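Side-chain contacts in pectinesterase 1 (Solanum lycopersicum, PDB 1XG2), which catalyses removal of methyl esters from cell-wall pectin, probably preparing the walls for softening as the fruit ripens: residues I202-S205 / S206-P210; F92-Q95 / D96-I99. One frame throughout, in Å; residues are numbered along the deposited sequence.

Interaction 1 (I202-S205 / S206-P210)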
loop_
_atom_site.group_PDB
_atom_site.type_symbol
_atom_site.label_atom_id
_atom_site.label_comp_id
_atom_site.label_asym_id
_atom_site.label_seq_id
_atom_site.Cartn_x
_atom_site.Cartn_y
_atom_site.Cartn_z
ATOM N N ILE A 202 -18.636 3.580 6.974
ATOM C CA ILE A 202 -17.782 3.011 8.021
ATOM C C ILE A 202 -18.680 2.622 9.171
ATOM O O ILE A 202 -19.219 3.481 9.876
ATOM C CB ILE A 202 -16.688 3.986 8.475
ATOM C CG1 ILE A 202 -15.975 4.573 7.253
ATOM C CG2 ILE A 202 -15.711 3.266 9.383
ATOM C CD1 ILE A 202 -14.842 5.529 7.576
ATOM N N ILE A 203 -18.848 1.318 9.335
ATOM C CA ILE A 203 -19.890 0.764 10.177
ATOM C C ILE A 203 -19.390 -0.431 10.979
ATOM O O ILE A 203 -18.286 -0.939 10.750
ATOM C CB ILE A 203 -21.083 0.352 9.307
ATOM C CG1 ILE A 203 -20.658 -0.698 8.257
ATOM C CG2 ILE A 203 -21.668 1.580 8.622
ATOM C CD1 ILE A 203 -21.819 -1.288 7.467
ATOM N N ALA A 204 -20.239 -0.880 11.902
ATOM C CA ALA A 204 -19.964 -2.047 12.718
ATOM C C ALA A 204 -20.635 -3.292 12.122
ATOM O O ALA A 204 -21.736 -3.234 11.574
ATOM C CB ALA A 204 -20.476 -1.820 14.132
ATOM N N SER A 205 -19.953 -4.418 12.248
ATOM C CA SER A 205 -20.544 -5.723 11.992
ATOM C C SER A 205 -21.598 -6.036 13.052
ATOM O O SER A 205 -21.660 -5.380 14.101
ATOM C CB SER A 205 -19.462 -6.773 12.064
ATOM O OG SER A 205 -18.986 -6.830 13.389
ATOM N N SER A 206 -22.412 -7.048 12.790
ATOM C CA SER A 206 -23.447 -7.453 13.734
ATOM C C SER A 206 -22.848 -7.961 15.052
ATOM O O SER A 206 -23.466 -7.785 16.095
ATOM C CB SER A 206 -24.357 -8.521 13.126
ATOM O OG SER A 206 -23.664 -9.736 12.951
ATOM N N ASP A 207 -21.650 -8.549 15.026
ATOM C CA ASP A 207 -21.032 -9.001 16.277
ATOM C C ASP A 207 -20.338 -7.896 17.104
ATOM O O ASP A 207 -20.080 -8.081 18.300
ATOM C CB ASP A 207 -20.161 -10.264 16.084
ATOM C CG ASP A 207 -18.847 -10.023 15.340
ATOM O OD1 ASP A 207 -18.559 -8.892 14.874
ATOM O OD2 ASP A 207 -18.041 -10.970 15.174
ATOM N N LEU A 208 -20.048 -6.759 16.482
ATOM C CA LEU A 208 -19.469 -5.609 17.187
ATOM C C LEU A 208 -20.534 -4.671 17.753
ATOM O O LEU A 208 -20.353 -4.094 18.824
ATOM C CB LEU A 208 -18.545 -4.814 16.252
ATOM C CG LEU A 208 -17.879 -3.543 16.808
ATOM C CD1 LEU A 208 -17.037 -3.801 18.044
ATOM C CD2 LEU A 208 -17.025 -2.916 15.737
ATOM N N GLU A 209 -21.636 -4.510 17.027
ATOM C CA GLU A 209 -22.697 -3.560 17.402
ATOM C C GLU A 209 -23.186 -3.661 18.869
ATOM O O GLU A 209 -23.371 -2.644 19.513
ATOM C CB GLU A 209 -23.898 -3.678 16.442
ATOM C CG GLU A 209 -24.306 -2.364 15.783
ATOM C CD GLU A 209 -25.265 -2.570 14.611
ATOM O OE1 GLU A 209 -25.205 -1.781 13.631
ATOM O OE2 GLU A 209 -26.074 -3.533 14.660
ATOM N N PRO A 210 -23.401 -4.854 19.407
ATOM C CA PRO A 210 -23.840 -4.962 20.811
ATOM C C PRO A 210 -22.769 -4.591 21.847
ATOM O O PRO A 210 -23.120 -4.337 22.998
ATOM C CB PRO A 210 -24.207 -6.444 20.969
ATOM C CG PRO A 210 -24.133 -7.060 19.601
ATOM C CD PRO A 210 -23.277 -6.171 18.762
HETATM O O HOH W 1 -23.691 -1.345 11.670
#

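Interaction 2 (F92-Q95 / D96-I99)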
loop_
_atom_site.group_PDB
_atom_site.type_symbol
_atom_site.label_atom_id
_atom_site.label_comp_id
_atom_site.label_asym_id
_atom_site.label_seq_id
_atom_site.Cartn_x
_atom_site.Cartn_y
_atom_site.Cartn_z
ATOM N N PHE A 92 -3.314 -4.466 -12.581
ATOM C CA PHE A 92 -4.111 -5.522 -11.950
ATOM C C PHE A 92 -5.551 -5.070 -11.664
ATOM O O PHE A 92 -5.764 -3.966 -11.199
ATOM C CB PHE A 92 -3.442 -5.952 -10.637
ATOM C CG PHE A 92 -4.094 -7.124 -9.974
ATOM C CD1 PHE A 92 -4.185 -8.337 -10.626
ATOM C CD2 PHE A 92 -4.621 -7.011 -8.692
ATOM C CE1 PHE A 92 -4.794 -9.437 -10.007
ATOM C CE2 PHE A 92 -5.222 -8.098 -8.056
ATOM C CZ PHE A 92 -5.313 -9.304 -8.710
ATOM N N ILE A 93 -6.523 -5.924 -11.978
ATOM C CA ILE A 93 -7.923 -5.696 -11.645
ATOM C C ILE A 93 -8.421 -6.944 -10.943
ATOM O O ILE A 93 -8.217 -8.055 -11.435
ATOM C CB ILE A 93 -8.771 -5.490 -12.905
ATOM C CG1 ILE A 93 -8.271 -4.274 -13.674
ATOM C CG2 ILE A 93 -10.279 -5.385 -12.539
ATOM C CD1 ILE A 93 -8.884 -4.149 -15.013
ATOM N N LEU A 94 -9.052 -6.750 -9.793
ATOM C CA LEU A 94 -9.660 -7.822 -9.030
ATOM C C LEU A 94 -11.137 -7.470 -8.890
ATOM O O LEU A 94 -11.497 -6.330 -8.542
ATOM C CB LEU A 94 -8.989 -7.932 -7.663
ATOM C CG LEU A 94 -9.403 -9.119 -6.793
ATOM C CD1 LEU A 94 -8.863 -10.392 -7.385
ATOM C CD2 LEU A 94 -8.921 -8.934 -5.359
ATOM N N GLN A 95 -11.998 -8.446 -9.146
ATOM C CA GLN A 95 -13.430 -8.173 -9.221
ATOM C C GLN A 95 -14.295 -9.378 -8.893
ATOM O O GLN A 95 -13.940 -10.514 -9.215
ATOM C CB GLN A 95 -13.789 -7.653 -10.618
ATOM C CG GLN A 95 -15.215 -7.127 -10.767
ATOM C CD GLN A 95 -15.491 -6.691 -12.178
ATOM O OE1 GLN A 95 -16.159 -7.412 -12.945
ATOM N NE2 GLN A 95 -14.951 -5.539 -12.553
ATOM N N ASP A 96 -15.434 -9.092 -8.257
ATOM C CA ASP A 96 -16.492 -10.069 -7.961
ATOM C C ASP A 96 -15.976 -11.313 -7.267
ATOM O O ASP A 96 -16.261 -12.430 -7.682
ATOM C CB ASP A 96 -17.241 -10.454 -9.245
ATOM C CG ASP A 96 -18.039 -9.317 -9.808
ATOM O OD1 ASP A 96 -18.696 -8.596 -9.019
ATOM O OD2 ASP A 96 -18.051 -9.064 -11.028
ATOM N N ILE A 97 -15.198 -11.107 -6.216
ATOM C CA ILE A 97 -14.479 -12.211 -5.584
ATOM C C ILE A 97 -14.202 -11.842 -4.134
ATOM O O ILE A 97 -14.156 -10.672 -3.784
ATOM C CB ILE A 97 -13.178 -12.522 -6.370
ATOM C CG1 ILE A 97 -12.602 -13.888 -5.968
ATOM C CG2 ILE A 97 -12.135 -11.413 -6.175
ATOM C CD1 ILE A 97 -11.546 -14.387 -6.905
ATOM N N CYS A 98 -14.041 -12.852 -3.294
ATOM C CA CYS A 98 -13.662 -12.660 -1.891
ATOM C C CYS A 98 -12.222 -13.132 -1.709
ATOM O O CYS A 98 -11.861 -14.176 -2.214
ATOM C CB CYS A 98 -14.582 -13.479 -0.968
ATOM S SG CYS A 98 -14.026 -13.480 0.761
ATOM N N ILE A 99 -11.402 -12.334 -1.032
ATOM C CA ILE A 99 -10.091 -12.756 -0.572
ATOM C C ILE A 99 -10.162 -12.745 0.937
ATOM O O ILE A 99 -10.531 -11.752 1.529
ATOM C CB ILE A 99 -8.967 -11.810 -1.046
ATOM C CG1 ILE A 99 -9.039 -11.550 -2.569
ATOM C CG2 ILE A 99 -7.595 -12.393 -0.682
ATOM C CD1 ILE A 99 -9.029 -12.780 -3.431
#

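Interaction 1 (I202-S205 / S206-P210)
Ser205 turns its hydroxyl onto the carboxylate of Asp207, two residues further along, where strand 201-204 of the right-handed parallel beta-helix runs out into a surface loop. The OG of Ser205 donates to Asp207 OD1 at 2.6 Å and reaches it nearly end-on to its C-O bond. Both side chains have the same first torsion, with OG of Ser205 and CG of Asp207 each lodged between backbone N and carbonyl carbon (chi1 66° and 72°). Although the CB of Asp207 heads away from the strand, this rotation swings OD1 back to the serine. The same oxygen also accepts from the backbone N of Lys172, so OD1 has two donors, one at the end of its own strand and one just past the adjacent strand 167-170.

The carbonyl of Ser205 is gripped twice as well. Glu209 N donates to Ser205 O at 3.1 Å with a C=O...N angle of 164°, closing a five-residue alpha-turn. Leu208 N approaches Ser205 O at 3.2 Å from well above the carbonyl plane, making a bent second bond. Residues 206-210 have helical backbone angles, and these two bonds close a single turn without a regular helix. A water donates to both Ala204 O, at 2.7 Å, and Glu209 OE1, linking the strand end to the extended glutamate on the exposed side.

On the other flank Leu208 is buried against Phe215 and Leu239 and reaches Ala170 of strand 167-170. Its CB lies 3.5 Å from Ser205 OG, beside the polar pair. The methyl of Ala204 faces the turn, sitting 4.0 Å from Leu208 CD2. On the water side of that methyl, Glu209 CG lies 4.2 Å from Ala204 CB.

Interaction 2 (F92-Q95 / D96-I99)
Leu94 and Ile97 pack against each other inside a corner of the right-handed parallel beta-helix, where strand 93-95 of one sheet gives way to strand 98-101 of the next. The two side chains cross at about a right angle, and a single methyl carries the contact: Ile97 CG2 sits 3.6 Å from Leu94 CG and equally close to Leu94 CD1. The other leucine branch reaches further round the bend, bringing Leu94 CD2 to 3.8 Å from Ile99 CG1. With CG of Leu94 trans to the backbone N, its fork extends toward the next strand and touches both isoleucines. Ile97 and Ile99 in turn rest on Ile67 of strand 65-69, in the neighbouring coil, while Leu94 and Ile97 also meet Cys125. The bend thus closes on an apolar core.

At the corner the backbone of Asp96 adopts a left-handed helical conformation (phi 52°, psi 49°), where the chain turns between the two strands. Gln95 and Asp96 send their side chains side by side in the same direction, with amide and carboxylate planes 70° apart. Two acceptors lie near each other here, Gln95 OE1 and Asp96 OD2 at 3.2 Å, which is a proximity and not a bond. Arg124, on the following coil, forms a salt bridge from NE to Asp96 OD1 and probably offsets this crowding of oxygens. The aliphatic part of the glutamine runs alongside the acid as well, with Gln95 CG 3.4 Å from Asp96 OD2.

How the interactions relate
From the N terminus, the chain meets interaction 2 first, at the bend that carries it from strand 93-95 of one parallel sheet to strand 98-101 of a second. That second sheet continues through strands 126-128, 147-150 and 167-170 to 201-204, at whose end interaction 1 opens the loop leading toward strand 217-220 of the third sheet. Each contact closes a short local turn; they follow one another in series and neither nest nor cross. The centres of interactions 1 and 2 lie about 24 Å apart, and the nearest atoms of interactions 1 and 2 about 14 Å apart. Interaction 2 thus folds the buried entry to the shared sheet, while interaction 1 shapes a surface exit from it several coils later.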